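Local coordinates for protein phosphate transporter (Thermotoga maritima MSB8, PDB 6L85) that imports phosphate across the membrane in a sodium-dependent manner, as a bacterial relative of the human SLC20 solute carriers, at residues 42-47 and 246-251; 331-336 and 347-352. All coordinates share one frame; numbering follows the deposited sequence.

Both contacts show helices meeting through a few side chains, none aromatic, beside bound ions. Contact 2 is buried, all its touching residues lying within the fold, whereas contact 1 is partly buried and its 42-47 side also packs against the second subunit. Their centres are 15 Å apart, and Y249 connects them: its ring lies against A331 and L335, with CD2 3.4 Å from A331 CB. Helices 231-258 and 320-339 therefore adjoin. Neither contact has a hydrogen bond between its segments. Contact 1 brings a sulfur and a serine hydroxyl against aliphatic carbons; contact 2 joins methyl-bearing side chains. S247 of contact 1 holds sodium alone, whereas T347 of contact 2 holds sodium and phosphate.

Contact 1: residues 42-47 and 246-251; sequences ALIAMF and TSCYVS. With NA (sodium ion), chain S.
A45 and S251 mark the closest backbone approach, their CA atoms 5.8 Å apart, a close spacing allowed by the small side chains of both residues. No hydrogen bond passes between the segments here. S251 OG instead lies over the aliphatic surface of A45, 3.7 Å from its CB and 3.8 Å from its CA, and finds its polar partner in the hydroxyl of S26. The second point of contact is the branch methyl of I44. With chi1 at -55°, CG2 extends opposite the backbone N and comes up against C248 SG at 3.5 Å, a snug apolar meeting of methyl and sulfur. The thiol is set there by its own first torsion of -64°, which turns SG opposite the carbonyl carbon.

One turn before S251, S247 serves a different purpose. Its OG ligates a sodium ion at 2.4 Å in a site shared with T29 OG1, D327 OD2 and the carbonyl of Q243, and it is also hydrogen-bonded to S26 O. S26 on helix 2-32 thus engages two serines of helix 231-258. On the far flank of the latter helix lies helix 320-339, while helix 38-56 rests on helix 286-302 through A45 and M46 and meets the second subunit through L43, M46 and F47.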
# COMPACT_ATOMS: atom_id res chain seq x y z
N ALA B 42 0.90 -18.25 -0.57
CA ALA B 42 0.51 -17.97 -1.95
C ALA B 42 -0.38 -16.74 -2.04
O ALA B 42 -0.18 -15.89 -2.91
CB ALA B 42 -0.17 -19.20 -2.56
N LEU B 43 -1.37 -16.60 -1.14
CA LEU B 43 -2.28 -15.45 -1.23
C LEU B 43 -1.55 -14.13 -0.95
O LEU B 43 -1.73 -13.11 -1.66
CB LEU B 43 -3.45 -15.64 -0.27
CG LEU B 43 -4.36 -16.83 -0.60
CD1 LEU B 43 -5.36 -17.16 0.55
CD2 LEU B 43 -5.08 -16.61 -1.91
N ILE B 44 -0.70 -14.14 0.09
CA ILE B 44 0.10 -12.96 0.40
C ILE B 44 0.97 -12.59 -0.80
O ILE B 44 1.01 -11.42 -1.23
CB ILE B 44 0.97 -13.20 1.65
CG1 ILE B 44 0.11 -13.61 2.84
CG2 ILE B 44 1.76 -11.94 1.98
CD1 ILE B 44 0.92 -13.91 4.08
N ALA B 45 1.68 -13.58 -1.36
CA ALA B 45 2.59 -13.30 -2.47
C ALA B 45 1.82 -12.76 -3.66
O ALA B 45 2.30 -11.89 -4.37
CB ALA B 45 3.36 -14.55 -2.88
N MET B 46 0.60 -13.28 -3.89
CA MET B 46 -0.23 -12.78 -4.98
C MET B 46 -0.39 -11.28 -4.89
O MET B 46 -0.26 -10.57 -5.90
CB MET B 46 -1.60 -13.44 -4.94
CG MET B 46 -1.62 -14.81 -5.57
SD MET B 46 -3.31 -15.42 -5.62
CE MET B 46 -3.83 -14.85 -7.23
N PHE B 47 -0.67 -10.78 -3.69
CA PHE B 47 -0.85 -9.33 -3.59
C PHE B 47 0.49 -8.58 -3.70
O PHE B 47 0.58 -7.56 -4.39
CB PHE B 47 -1.59 -8.96 -2.30
CG PHE B 47 -2.44 -7.75 -2.45
CD1 PHE B 47 -1.88 -6.47 -2.35
CD2 PHE B 47 -3.79 -7.86 -2.77
CE1 PHE B 47 -2.67 -5.34 -2.52
CE2 PHE B 47 -4.57 -6.74 -2.93
CZ PHE B 47 -4.01 -5.47 -2.81
N THR B 246 9.10 -9.78 6.34
CA THR B 246 10.29 -9.76 5.50
C THR B 246 10.09 -10.64 4.25
O THR B 246 10.62 -10.33 3.17
CB THR B 246 11.49 -10.13 6.39
OG1 THR B 246 12.67 -9.55 5.85
CG2 THR B 246 11.64 -11.63 6.56
N SER B 247 9.24 -11.67 4.33
CA SER B 247 8.89 -12.42 3.13
C SER B 247 8.07 -11.56 2.17
O SER B 247 8.23 -11.65 0.94
CB SER B 247 8.11 -13.68 3.50
OG SER B 247 8.99 -14.77 3.70
N CYS B 248 7.16 -10.73 2.71
CA CYS B 248 6.43 -9.78 1.86
C CYS B 248 7.38 -8.84 1.16
O CYS B 248 7.19 -8.49 -0.02
CB CYS B 248 5.45 -8.95 2.70
SG CYS B 248 4.11 -9.84 3.50
N TYR B 249 8.37 -8.34 1.90
CA TYR B 249 9.38 -7.46 1.34
C TYR B 249 10.07 -8.13 0.14
O TYR B 249 10.23 -7.52 -0.93
CB TYR B 249 10.36 -7.08 2.45
CG TYR B 249 11.44 -6.07 2.13
CD1 TYR B 249 11.27 -5.09 1.16
CD2 TYR B 249 12.65 -6.10 2.83
CE1 TYR B 249 12.27 -4.17 0.90
CE2 TYR B 249 13.66 -5.20 2.56
CZ TYR B 249 13.47 -4.22 1.60
OH TYR B 249 14.48 -3.31 1.34
N VAL B 250 10.41 -9.42 0.28
CA VAL B 250 11.04 -10.10 -0.85
C VAL B 250 10.07 -10.21 -2.03
O VAL B 250 10.46 -9.99 -3.18
CB VAL B 250 11.61 -11.48 -0.47
CG1 VAL B 250 12.32 -12.10 -1.67
CG2 VAL B 250 12.58 -11.37 0.67
N SER B 251 8.81 -10.57 -1.76
CA SER B 251 7.79 -10.69 -2.80
C SER B 251 7.64 -9.42 -3.62
O SER B 251 7.52 -9.45 -4.86
CB SER B 251 6.44 -11.02 -2.17
OG SER B 251 6.23 -12.41 -2.14
NA NA S . 10.34 -15.01 5.69

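Contact 2: residues 331-336 and 347-352; sequences ATTVLL and THVVVG. With NA (sodium ion), chain Q; PO4 (phosphate ion), chain P.
T333 is the first residue of 331-336 to meet the other helix. Its CB lies 4.0 Å from V349 CG1, with its methyl CG2 only slightly farther off at 4.1 Å, so the valine methyl rests against the carbon part of the threonine. The hydroxyl takes no part in this packing: a chi1 of -55° places OG1 beside the backbone N, and it is hydrogen-bonded to S329 O one turn back in the same helix. V334 follows, bringing CG2 to 4.3 Å from the same V349 CG1. V349 CG1 meets both side chains because a chi1 of 170° sends it opposite its own backbone N. V334 also touches S253 and N257 of helix 231-258, and its side chain comes within about 6 Å of another sodium ion.

Helices 320-339 and 346-357 are consecutive in the chain. A Ser-Thr-Thr sequence, S345 to T347, runs into the second helix, and S105 to T107 runs likewise into helix 106-121. The repetition is consistent with the internally duplicated architecture of the phosphate transporter family, and here both copies bind the phosphate ion. The anion may come from the crystallisation liquor, but its position is consistent with a substrate site.

T347 grips it twice through the same oxygen: its backbone N donates to PO4 O1 at 3.0 Å with a nearly straight angle of 164°, at a helix start that would probably favour the phosphate's negative charge. T347 OG1 lies 2.5 Å from the same PO4 O1, a short distance for the bond it donates. The hydroxyl oxygen simultaneously ligates a sodium ion at 2.4 Å, in company with N21, D22, V104 O and a water, and is hydrogen-bonded to N25 ND2.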
# COMPACT_ATOMS: atom_id res chain seq x y z
N ALA B 331 15.83 -8.91 -0.44
CA ALA B 331 14.92 -7.88 -0.93
C ALA B 331 15.65 -6.57 -1.14
O ALA B 331 15.42 -5.89 -2.15
CB ALA B 331 13.76 -7.70 0.05
N THR B 332 16.53 -6.21 -0.21
CA THR B 332 17.34 -5.00 -0.37
C THR B 332 18.20 -5.07 -1.63
O THR B 332 18.22 -4.13 -2.44
CB THR B 332 18.22 -4.80 0.85
OG1 THR B 332 17.40 -4.86 2.03
CG2 THR B 332 18.95 -3.45 0.77
N THR B 333 18.94 -6.18 -1.81
CA THR B 333 19.75 -6.32 -3.01
C THR B 333 18.91 -6.15 -4.27
O THR B 333 19.29 -5.42 -5.20
CB THR B 333 20.44 -7.69 -3.00
OG1 THR B 333 21.19 -7.83 -1.79
CG2 THR B 333 21.39 -7.83 -4.20
N VAL B 334 17.75 -6.80 -4.29
CA VAL B 334 16.95 -6.87 -5.51
C VAL B 334 16.31 -5.52 -5.80
O VAL B 334 16.27 -5.08 -6.95
CB VAL B 334 15.90 -8.00 -5.38
CG1 VAL B 334 14.81 -7.89 -6.47
CG2 VAL B 334 16.59 -9.38 -5.43
N LEU B 335 15.85 -4.81 -4.76
CA LEU B 335 15.27 -3.48 -4.93
C LEU B 335 16.32 -2.49 -5.42
O LEU B 335 16.03 -1.64 -6.27
CB LEU B 335 14.66 -2.99 -3.62
CG LEU B 335 13.14 -3.00 -3.42
CD1 LEU B 335 12.74 -2.20 -2.20
CD2 LEU B 335 12.39 -2.51 -4.66
N LEU B 336 17.53 -2.55 -4.87
CA LEU B 336 18.54 -1.60 -5.33
C LEU B 336 18.91 -1.89 -6.78
O LEU B 336 19.02 -0.97 -7.60
CB LEU B 336 19.76 -1.62 -4.41
CG LEU B 336 19.46 -1.11 -2.98
CD1 LEU B 336 20.55 -1.57 -1.98
CD2 LEU B 336 19.28 0.41 -2.94
N THR B 347 16.61 -15.80 -7.54
CA THR B 347 17.02 -17.14 -7.11
C THR B 347 18.47 -17.16 -6.62
O THR B 347 18.76 -17.61 -5.49
CB THR B 347 16.84 -18.10 -8.27
OG1 THR B 347 15.55 -17.89 -8.88
CG2 THR B 347 16.97 -19.53 -7.81
N HIS B 348 19.40 -16.66 -7.45
CA HIS B 348 20.82 -16.68 -7.09
C HIS B 348 21.11 -15.75 -5.94
O HIS B 348 21.98 -16.05 -5.11
CB HIS B 348 21.69 -16.30 -8.29
CG HIS B 348 21.46 -17.18 -9.48
ND1 HIS B 348 21.87 -16.84 -10.75
CD2 HIS B 348 20.82 -18.37 -9.60
CE1 HIS B 348 21.50 -17.79 -11.59
NE2 HIS B 348 20.87 -18.73 -10.92
N VAL B 349 20.37 -14.64 -5.84
CA VAL B 349 20.56 -13.74 -4.70
C VAL B 349 20.11 -14.42 -3.42
O VAL B 349 20.74 -14.27 -2.37
CB VAL B 349 19.85 -12.40 -4.91
CG1 VAL B 349 19.84 -11.59 -3.62
CG2 VAL B 349 20.54 -11.61 -6.04
N VAL B 350 19.00 -15.18 -3.46
CA VAL B 350 18.56 -15.85 -2.25
C VAL B 350 19.61 -16.87 -1.82
O VAL B 350 19.97 -16.97 -0.64
CB VAL B 350 17.19 -16.52 -2.43
CG1 VAL B 350 16.81 -17.23 -1.16
CG2 VAL B 350 16.13 -15.52 -2.71
N VAL B 351 20.09 -17.65 -2.79
CA VAL B 351 21.15 -18.63 -2.52
C VAL B 351 22.35 -17.94 -1.88
O VAL B 351 22.91 -18.41 -0.88
CB VAL B 351 21.54 -19.36 -3.81
CG1 VAL B 351 22.91 -20.02 -3.66
CG2 VAL B 351 20.47 -20.37 -4.18
N GLY B 352 22.76 -16.80 -2.44
CA GLY B 352 23.85 -16.05 -1.84
C GLY B 352 23.57 -15.65 -0.40
O GLY B 352 24.43 -15.79 0.47
NA NA Q . 13.74 -19.19 -9.78
P PO4 P . 14.94 -15.02 -11.29
O1 PO4 P . 15.80 -15.91 -10.40
O2 PO4 P . 15.69 -14.53 -12.52
O3 PO4 P . 14.50 -13.81 -10.47
O4 PO4 P . 13.74 -15.80 -11.82
O HOH W 1 13.13 -20.21 -7.71